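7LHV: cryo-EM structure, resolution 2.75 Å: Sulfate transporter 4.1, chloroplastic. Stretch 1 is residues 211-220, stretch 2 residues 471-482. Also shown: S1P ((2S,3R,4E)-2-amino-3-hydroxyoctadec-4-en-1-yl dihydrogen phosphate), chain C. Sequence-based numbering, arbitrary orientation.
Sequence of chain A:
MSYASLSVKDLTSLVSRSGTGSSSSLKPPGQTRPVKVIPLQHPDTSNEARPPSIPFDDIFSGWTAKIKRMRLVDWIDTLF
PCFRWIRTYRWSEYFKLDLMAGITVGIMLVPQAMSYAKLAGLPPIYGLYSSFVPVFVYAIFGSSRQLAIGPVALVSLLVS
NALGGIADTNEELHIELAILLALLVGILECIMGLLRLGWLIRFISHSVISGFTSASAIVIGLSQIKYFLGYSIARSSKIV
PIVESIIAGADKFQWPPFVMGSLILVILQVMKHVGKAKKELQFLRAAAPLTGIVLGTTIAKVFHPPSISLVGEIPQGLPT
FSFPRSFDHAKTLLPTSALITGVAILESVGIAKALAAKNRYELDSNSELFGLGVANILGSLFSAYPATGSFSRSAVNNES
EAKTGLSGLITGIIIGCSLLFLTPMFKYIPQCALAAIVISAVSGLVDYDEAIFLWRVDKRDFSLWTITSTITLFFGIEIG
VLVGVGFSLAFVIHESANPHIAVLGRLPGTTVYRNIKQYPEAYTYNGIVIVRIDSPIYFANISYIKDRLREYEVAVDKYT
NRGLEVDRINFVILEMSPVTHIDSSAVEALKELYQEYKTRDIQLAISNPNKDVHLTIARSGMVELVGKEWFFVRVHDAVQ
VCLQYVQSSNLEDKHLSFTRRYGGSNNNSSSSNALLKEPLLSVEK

Stretch 1 211-220: GFTSASAIVI
Stretch 2 471-482: ITLFFGIEIGVL

Contact between residues 211-220 and 471-482 of sulfate transporter 4.1, two stretches of one chain whose touching residues lie at least 254 positions apart in sequence. Stretch 1 is helical throughout, with phi/psi near -64/-42, and its helix extends past both ends. Its backbone ladder runs from A215 N to G211 O (3.0 Å) through I220 N to S216 O (2.9 Å). Stretch 2 is broken: residues 471-474 end one helix, F475 leaves helical space at -101/-173, G476 (-71/169) is the N-cap residue, and residues 477-482 begin the next helix. F475 N still reaches back to I471 O at 2.8 Å, while G480 N to G476 O (3.1 Å) opens the new ladder. The register is set by A215 and L473, whose CA atoms lie 5.2 Å apart.

At this close approach A215, pointing toward stretch 2, carries only a methyl group: its CB lies 3.6 Å from T472 CB and 4.0 Å from L473 CD1. L473 leaves its CA sideways, but its end comes nearer. With chi1 at -148°, between wells, and chi2 p (66°), CD1 reaches stretch 1, 3.7 Å from A215 O, 3.7 Å from I218 CG2 and 4.4 Å from V219 CG2. One methyl thus touches residues i, i+3 and i+4 (A215, I218, V219), which lie on one side of the helix. I218 (m, t) and V219 (t, 165°) both point toward stretch 2.

F212 reaches both helical segments of stretch 2. Its CB also points sideways, but chi1 t (172°) and chi2 72° carry the ring across, so that CD1 lies 3.6 Å from T472 CG2 before the break and CE1 meets two side chains after it. V481 CG2 sits over one face, 3.5 Å from F212 CE1; I477 CG2 lies at the edge, near the ring plane, 3.7 Å from the same CE1. V481 (t, 163°) and I477 (m, t) lie one helical turn apart, with V481 N hydrogen-bonded to I477 O at 2.9 Å, which lets both reach one ring. The S1P tail approaches the ring obliquely through C16.

T472 (m, -52°) points toward stretch 1; T472 CG2 lies 3.6 Å and T472 OG1 3.7 Å from F212 CD1, and OG1 is hydrogen-bonded elsewhere in the structure. G480 leaves room for that hydroxyl: a CB there would point toward stretch 1 but fall 2.0 Å from T472 OG1. S216 (m, -69°) turns its hydroxyl back on its own helix, OG donating to F212 O at 3.0 Å; the same carbonyl accepts S216 N at 2.9 Å.

No hydrogen bond crosses between the stretches. The 420 Å² buried, both sides summed, is held by packing, with F212 (86 Å²) and L473 (79 Å²) covered most. E478 points away from stretch 1; its side chain (m, t, chi3 -8°) brings OE1 to 3.2 Å from S1P O1. L482 (m, t) places CD1 3.7 Å from S1P C1.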

ATOM      1  N   GLY A 211      -1.861   1.558 -19.479  1.00 48.15           N
ATOM      2  CA  GLY A 211      -0.718   0.825 -20.002  1.00 48.15           C
ATOM      3  C   GLY A 211      -0.926  -0.674 -19.976  1.00 48.15           C
ATOM      4  O   GLY A 211      -0.600  -1.376 -20.939  1.00 48.15           O
ATOM      5  N   PHE A 212      -1.481  -1.187 -18.875  1.00 48.32           N
ATOM      6  CA  PHE A 212      -1.769  -2.612 -18.790  1.00 48.32           C
ATOM      7  C   PHE A 212      -2.770  -3.034 -19.857  1.00 48.32           C
ATOM      8  O   PHE A 212      -2.606  -4.082 -20.491  1.00 48.32           O
ATOM      9  CB  PHE A 212      -2.287  -2.953 -17.395  1.00 48.32           C
ATOM     10  CG  PHE A 212      -2.791  -4.356 -17.258  1.00 48.32           C
ATOM     11  CD1 PHE A 212      -1.914  -5.422 -17.242  1.00 48.32           C
ATOM     12  CD2 PHE A 212      -4.145  -4.607 -17.137  1.00 48.32           C
ATOM     13  CE1 PHE A 212      -2.379  -6.712 -17.116  1.00 48.32           C
ATOM     14  CE2 PHE A 212      -4.615  -5.897 -17.010  1.00 48.32           C
ATOM     15  CZ  PHE A 212      -3.730  -6.950 -16.999  1.00 48.32           C
ATOM     16  N   THR A 213      -3.803  -2.223 -20.080  1.00 48.81           N
ATOM     17  CA  THR A 213      -4.804  -2.543 -21.091  1.00 48.81           C
ATOM     18  C   THR A 213      -4.215  -2.505 -22.496  1.00 48.81           C
ATOM     19  O   THR A 213      -4.547  -3.351 -23.331  1.00 48.81           O
ATOM     20  CB  THR A 213      -5.985  -1.586 -20.972  1.00 48.81           C
ATOM     21  OG1 THR A 213      -6.546  -1.686 -19.657  1.00 48.81           O
ATOM     22  CG2 THR A 213      -7.054  -1.930 -21.988  1.00 48.81           C
ATOM     23  N   SER A 214      -3.348  -1.531 -22.784  1.00 48.11           N
ATOM     24  CA  SER A 214      -2.715  -1.477 -24.099  1.00 48.11           C
ATOM     25  C   SER A 214      -1.834  -2.698 -24.342  1.00 48.11           C
ATOM     26  O   SER A 214      -1.867  -3.299 -25.428  1.00 48.11           O
ATOM     27  CB  SER A 214      -1.899  -0.194 -24.233  1.00 48.11           C
ATOM     28  OG  SER A 214      -2.693   0.940 -23.954  1.00 48.11           O
ATOM     29  N   ALA A 215      -1.031  -3.077 -23.344  1.00 49.21           N
ATOM     30  CA  ALA A 215      -0.200  -4.267 -23.492  1.00 49.21           C
ATOM     31  C   ALA A 215      -1.054  -5.516 -23.661  1.00 49.21           C
ATOM     32  O   ALA A 215      -0.730  -6.395 -24.468  1.00 49.21           O
ATOM     33  CB  ALA A 215       0.732  -4.406 -22.293  1.00 49.21           C
ATOM     34  N   SER A 216      -2.154  -5.610 -22.909  1.00 49.61           N
ATOM     35  CA  SER A 216      -3.056  -6.743 -23.059  1.00 49.61           C
ATOM     36  C   SER A 216      -3.668  -6.782 -24.450  1.00 49.61           C
ATOM     37  O   SER A 216      -3.852  -7.859 -25.021  1.00 49.61           O
ATOM     38  CB  SER A 216      -4.149  -6.689 -21.994  1.00 49.61           C
ATOM     39  OG  SER A 216      -3.617  -6.945 -20.708  1.00 49.61           O
ATOM     40  N   ALA A 217      -4.007  -5.619 -25.009  1.00 47.05           N
ATOM     41  CA  ALA A 217      -4.565  -5.580 -26.356  1.00 47.05           C
ATOM     42  C   ALA A 217      -3.556  -6.069 -27.386  1.00 47.05           C
ATOM     43  O   ALA A 217      -3.905  -6.828 -28.301  1.00 47.05           O
ATOM     44  CB  ALA A 217      -5.026  -4.166 -26.691  1.00 47.05           C
ATOM     45  N   ILE A 218      -2.298  -5.645 -27.256  1.00 47.99           N
ATOM     46  CA  ILE A 218      -1.271  -6.120 -28.183  1.00 47.99           C
ATOM     47  C   ILE A 218      -1.083  -7.628 -28.046  1.00 47.99           C
ATOM     48  O   ILE A 218      -0.946  -8.346 -29.045  1.00 47.99           O
ATOM     49  CB  ILE A 218       0.048  -5.357 -27.969  1.00 47.99           C
ATOM     50  CG1 ILE A 218      -0.106  -3.906 -28.416  1.00 47.99           C
ATOM     51  CG2 ILE A 218       1.175  -6.013 -28.740  1.00 47.99           C
ATOM     52  CD1 ILE A 218       1.077  -3.041 -28.076  1.00 47.99           C
ATOM     53  N   VAL A 219      -1.075  -8.130 -26.810  1.00 49.22           N
ATOM     54  CA  VAL A 219      -0.930  -9.568 -26.587  1.00 49.22           C
ATOM     55  C   VAL A 219      -2.102 -10.326 -27.198  1.00 49.22           C
ATOM     56  O   VAL A 219      -1.923 -11.387 -27.806  1.00 49.22           O
ATOM     57  CB  VAL A 219      -0.783  -9.860 -25.082  1.00 49.22           C
ATOM     58  CG1 VAL A 219      -1.007 -11.335 -24.801  1.00 49.22           C
ATOM     59  CG2 VAL A 219       0.588  -9.436 -24.599  1.00 49.22           C
ATOM     60  N   ILE A 220      -3.317  -9.799 -27.046  1.00 50.02           N
ATOM     61  CA  ILE A 220      -4.499 -10.451 -27.602  1.00 50.02           C
ATOM     62  C   ILE A 220      -4.414 -10.511 -29.121  1.00 50.02           C
ATOM     63  O   ILE A 220      -4.697 -11.549 -29.735  1.00 50.02           O
ATOM     64  CB  ILE A 220      -5.773  -9.722 -27.139  1.00 50.02           C
ATOM     65  CG1 ILE A 220      -6.043  -9.992 -25.660  1.00 50.02           C
ATOM     66  CG2 ILE A 220      -6.958 -10.151 -27.967  1.00 50.02           C
ATOM     67  CD1 ILE A 220      -7.011  -9.018 -25.040  1.00 50.02           C
ATOM     68  N   ILE A 471       6.489  -3.847 -19.249  1.00 46.77           N
ATOM     69  CA  ILE A 471       6.627  -5.030 -18.410  1.00 46.77           C
ATOM     70  C   ILE A 471       5.514  -6.028 -18.697  1.00 46.77           C
ATOM     71  O   ILE A 471       5.756  -7.238 -18.769  1.00 46.77           O
ATOM     72  CB  ILE A 471       6.676  -4.624 -16.926  1.00 46.77           C
ATOM     73  CG1 ILE A 471       8.068  -4.098 -16.584  1.00 46.77           C
ATOM     74  CG2 ILE A 471       6.323  -5.796 -16.032  1.00 46.77           C
ATOM     75  CD1 ILE A 471       8.204  -3.609 -15.174  1.00 46.77           C
ATOM     76  N   THR A 472       4.281  -5.550 -18.886  1.00 47.53           N
ATOM     77  CA  THR A 472       3.202  -6.463 -19.241  1.00 47.53           C
ATOM     78  C   THR A 472       3.422  -7.080 -20.616  1.00 47.53           C
ATOM     79  O   THR A 472       3.059  -8.240 -20.838  1.00 47.53           O
ATOM     80  CB  THR A 472       1.860  -5.734 -19.188  1.00 47.53           C
ATOM     81  OG1 THR A 472       1.724  -5.079 -17.922  1.00 47.53           O
ATOM     82  CG2 THR A 472       0.714  -6.706 -19.368  1.00 47.53           C
ATOM     83  N   LEU A 473       4.023  -6.334 -21.541  1.00 49.54           N
ATOM     84  CA  LEU A 473       4.279  -6.863 -22.873  1.00 49.54           C
ATOM     85  C   LEU A 473       5.335  -7.961 -22.840  1.00 49.54           C
ATOM     86  O   LEU A 473       5.136  -9.045 -23.403  1.00 49.54           O
ATOM     87  CB  LEU A 473       4.713  -5.728 -23.797  1.00 49.54           C
ATOM     88  CG  LEU A 473       4.328  -5.822 -25.268  1.00 49.54           C
ATOM     89  CD1 LEU A 473       2.827  -5.732 -25.429  1.00 49.54           C
ATOM     90  CD2 LEU A 473       5.027  -4.737 -26.067  1.00 49.54           C
ATOM     91  N   PHE A 474       6.463  -7.706 -22.178  1.00 50.20           N
ATOM     92  CA  PHE A 474       7.591  -8.630 -22.227  1.00 50.20           C
ATOM     93  C   PHE A 474       7.517  -9.708 -21.155  1.00 50.20           C
ATOM     94  O   PHE A 474       7.906 -10.852 -21.403  1.00 50.20           O
ATOM     95  CB  PHE A 474       8.903  -7.857 -22.109  1.00 50.20           C
ATOM     96  CG  PHE A 474       9.284  -7.138 -23.363  1.00 50.20           C
ATOM     97  CD1 PHE A 474       9.847  -7.823 -24.423  1.00 50.20           C
ATOM     98  CD2 PHE A 474       9.065  -5.780 -23.490  1.00 50.20           C
ATOM     99  CE1 PHE A 474      10.192  -7.166 -25.584  1.00 50.20           C
ATOM    100  CE2 PHE A 474       9.409  -5.118 -24.649  1.00 50.20           C
ATOM    101  CZ  PHE A 474       9.973  -5.810 -25.696  1.00 50.20           C
ATOM    102  N   PHE A 475       7.036  -9.366 -19.969  1.00 53.82           N
ATOM    103  CA  PHE A 475       6.838 -10.329 -18.904  1.00 53.82           C
ATOM    104  C   PHE A 475       5.361 -10.707 -18.848  1.00 53.82           C
ATOM    105  O   PHE A 475       4.565 -10.321 -19.707  1.00 53.82           O
ATOM    106  CB  PHE A 475       7.359  -9.757 -17.585  1.00 53.82           C
ATOM    107  CG  PHE A 475       8.800  -9.338 -17.641  1.00 53.82           C
ATOM    108  CD1 PHE A 475       9.808 -10.252 -17.398  1.00 53.82           C
ATOM    109  CD2 PHE A 475       9.144  -8.036 -17.951  1.00 53.82           C
ATOM    110  CE1 PHE A 475      11.132  -9.868 -17.457  1.00 53.82           C
ATOM    111  CE2 PHE A 475      10.466  -7.650 -18.012  1.00 53.82           C
ATOM    112  CZ  PHE A 475      11.460  -8.567 -17.765  1.00 53.82           C
ATOM    113  N   GLY A 476       4.979 -11.468 -17.834  1.00 58.37           N
ATOM    114  CA  GLY A 476       3.622 -11.962 -17.756  1.00 58.37           C
ATOM    115  C   GLY A 476       2.615 -10.870 -17.446  1.00 58.37           C
ATOM    116  O   GLY A 476       2.947  -9.731 -17.116  1.00 58.37           O
ATOM    117  N   ILE A 477       1.340 -11.236 -17.583  1.00 58.68           N
ATOM    118  CA  ILE A 477       0.262 -10.352 -17.153  1.00 58.68           C
ATOM    119  C   ILE A 477       0.327 -10.136 -15.648  1.00 58.68           C
ATOM    120  O   ILE A 477       0.159  -9.015 -15.158  1.00 58.68           O
ATOM    121  CB  ILE A 477      -1.101 -10.928 -17.580  1.00 58.68           C
ATOM    122  CG1 ILE A 477      -1.367 -10.648 -19.058  1.00 58.68           C
ATOM    123  CG2 ILE A 477      -2.216 -10.352 -16.727  1.00 58.68           C
ATOM    124  CD1 ILE A 477      -2.423 -11.545 -19.651  1.00 58.68           C
ATOM    125  N   GLU A 478       0.566 -11.211 -14.893  1.00 62.72           N
ATOM    126  CA  GLU A 478       0.608 -11.109 -13.439  1.00 62.72           C
ATOM    127  C   GLU A 478       1.765 -10.236 -12.972  1.00 62.72           C
ATOM    128  O   GLU A 478       1.615  -9.440 -12.040  1.00 62.72           O
ATOM    129  CB  GLU A 478       0.697 -12.504 -12.828  1.00 62.72           C
ATOM    130  CG  GLU A 478      -0.483 -13.387 -13.186  1.00 62.72           C
ATOM    131  CD  GLU A 478      -0.205 -14.856 -12.960  1.00 62.72           C
ATOM    132  OE1 GLU A 478       0.960 -15.202 -12.676  1.00 62.72           O
ATOM    133  OE2 GLU A 478      -1.151 -15.663 -13.064  1.00 62.72           O
ATOM    134  N   ILE A 479       2.931 -10.371 -13.609  1.00 59.57           N
ATOM    135  CA  ILE A 479       4.069  -9.528 -13.250  1.00 59.57           C
ATOM    136  C   ILE A 479       3.759  -8.065 -13.535  1.00 59.57           C
ATOM    137  O   ILE A 479       4.075  -7.184 -12.728  1.00 59.57           O
ATOM    138  CB  ILE A 479       5.338  -9.996 -13.983  1.00 59.57           C
ATOM    139  CG1 ILE A 479       5.791 -11.352 -13.441  1.00 59.57           C
ATOM    140  CG2 ILE A 479       6.446  -8.973 -13.836  1.00 59.57           C
ATOM    141  CD1 ILE A 479       6.834 -12.028 -14.294  1.00 59.57           C
ATOM    142  N   GLY A 480       3.144  -7.781 -14.683  1.00 53.61           N
ATOM    143  CA  GLY A 480       2.779  -6.408 -14.994  1.00 53.61           C
ATOM    144  C   GLY A 480       1.768  -5.834 -14.019  1.00 53.61           C
ATOM    145  O   GLY A 480       1.871  -4.676 -13.613  1.00 53.61           O
ATOM    146  N   VAL A 481       0.779  -6.641 -13.630  1.00 55.74           N
ATOM    147  CA  VAL A 481      -0.204  -6.198 -12.646  1.00 55.74           C
ATOM    148  C   VAL A 481       0.475  -5.893 -11.319  1.00 55.74           C
ATOM    149  O   VAL A 481       0.197  -4.870 -10.679  1.00 55.74           O
ATOM    150  CB  VAL A 481      -1.308  -7.258 -12.482  1.00 55.74           C
ATOM    151  CG1 VAL A 481      -2.090  -7.019 -11.204  1.00 55.74           C
ATOM    152  CG2 VAL A 481      -2.232  -7.250 -13.679  1.00 55.74           C
ATOM    153  N   LEU A 482       1.374  -6.777 -10.883  1.00 54.24           N
ATOM    154  CA  LEU A 482       2.071  -6.566  -9.621  1.00 54.24           C
ATOM    155  C   LEU A 482       2.932  -5.312  -9.670  1.00 54.24           C
ATOM    156  O   LEU A 482       2.955  -4.534  -8.713  1.00 54.24           O
ATOM    157  CB  LEU A 482       2.920  -7.788  -9.278  1.00 54.24           C
ATOM    158  CG  LEU A 482       2.148  -8.993  -8.742  1.00 54.24           C
ATOM    159  CD1 LEU A 482       3.089 -10.152  -8.461  1.00 54.24           C
ATOM    160  CD2 LEU A 482       1.361  -8.618  -7.499  1.00 54.24           C
TER
HETATM  161  C1  S1P C1001       2.532 -13.627  -9.429  1.00 66.93           C
HETATM  162  O1  S1P C1001       2.921 -14.792 -10.174  1.00 66.93           O
HETATM  163  C2  S1P C1001       1.292 -13.990  -8.645  1.00 66.93           C
HETATM  164  N2  S1P C1001       0.622 -15.187  -9.171  1.00 66.93           N
HETATM  165  C3  S1P C1001       0.327 -12.803  -8.503  1.00 66.93           C
HETATM  166  O3  S1P C1001       0.013 -12.756  -7.117  1.00 66.93           O
HETATM  167  C4  S1P C1001      -0.919 -12.945  -9.322  1.00 66.93           C
HETATM  168  C5  S1P C1001      -1.898 -12.059  -9.403  1.00 66.93           C
HETATM  169  C6  S1P C1001      -2.065 -10.721  -8.760  1.00 66.93           C
HETATM  170  C7  S1P C1001      -3.453 -10.465  -8.165  1.00 66.93           C
HETATM  171  C8  S1P C1001      -3.699  -9.010  -7.802  1.00 66.93           C
HETATM  172  C9  S1P C1001      -5.099  -8.698  -7.312  1.00 66.93           C
HETATM  173  C10 S1P C1001      -5.359  -7.219  -7.087  1.00 66.93           C
HETATM  174  C11 S1P C1001      -6.283  -6.567  -8.094  1.00 66.93           C
HETATM  175  C12 S1P C1001      -5.768  -5.255  -8.630  1.00 66.93           C
HETATM  176  C13 S1P C1001      -6.414  -4.787  -9.904  1.00 66.93           C
HETATM  177  C14 S1P C1001      -5.504  -4.873 -11.103  1.00 66.93           C
HETATM  178  C15 S1P C1001      -5.448  -3.632 -11.965  1.00 66.93           C
HETATM  179  C16 S1P C1001      -4.495  -3.719 -13.139  1.00 66.93           C
HETATM  180  C17 S1P C1001      -3.335  -2.749 -13.143  1.00 66.93           C
HETATM  181  P22 S1P C1001       4.373 -14.738 -10.782  1.00 66.93           P
HETATM  182  O23 S1P C1001       4.291 -15.236 -12.228  1.00 66.93           O
HETATM  183  O24 S1P C1001       4.752 -13.278 -10.758  1.00 66.93           O
HETATM  184  O25 S1P C1001       5.275 -15.547  -9.943  1.00 66.93           O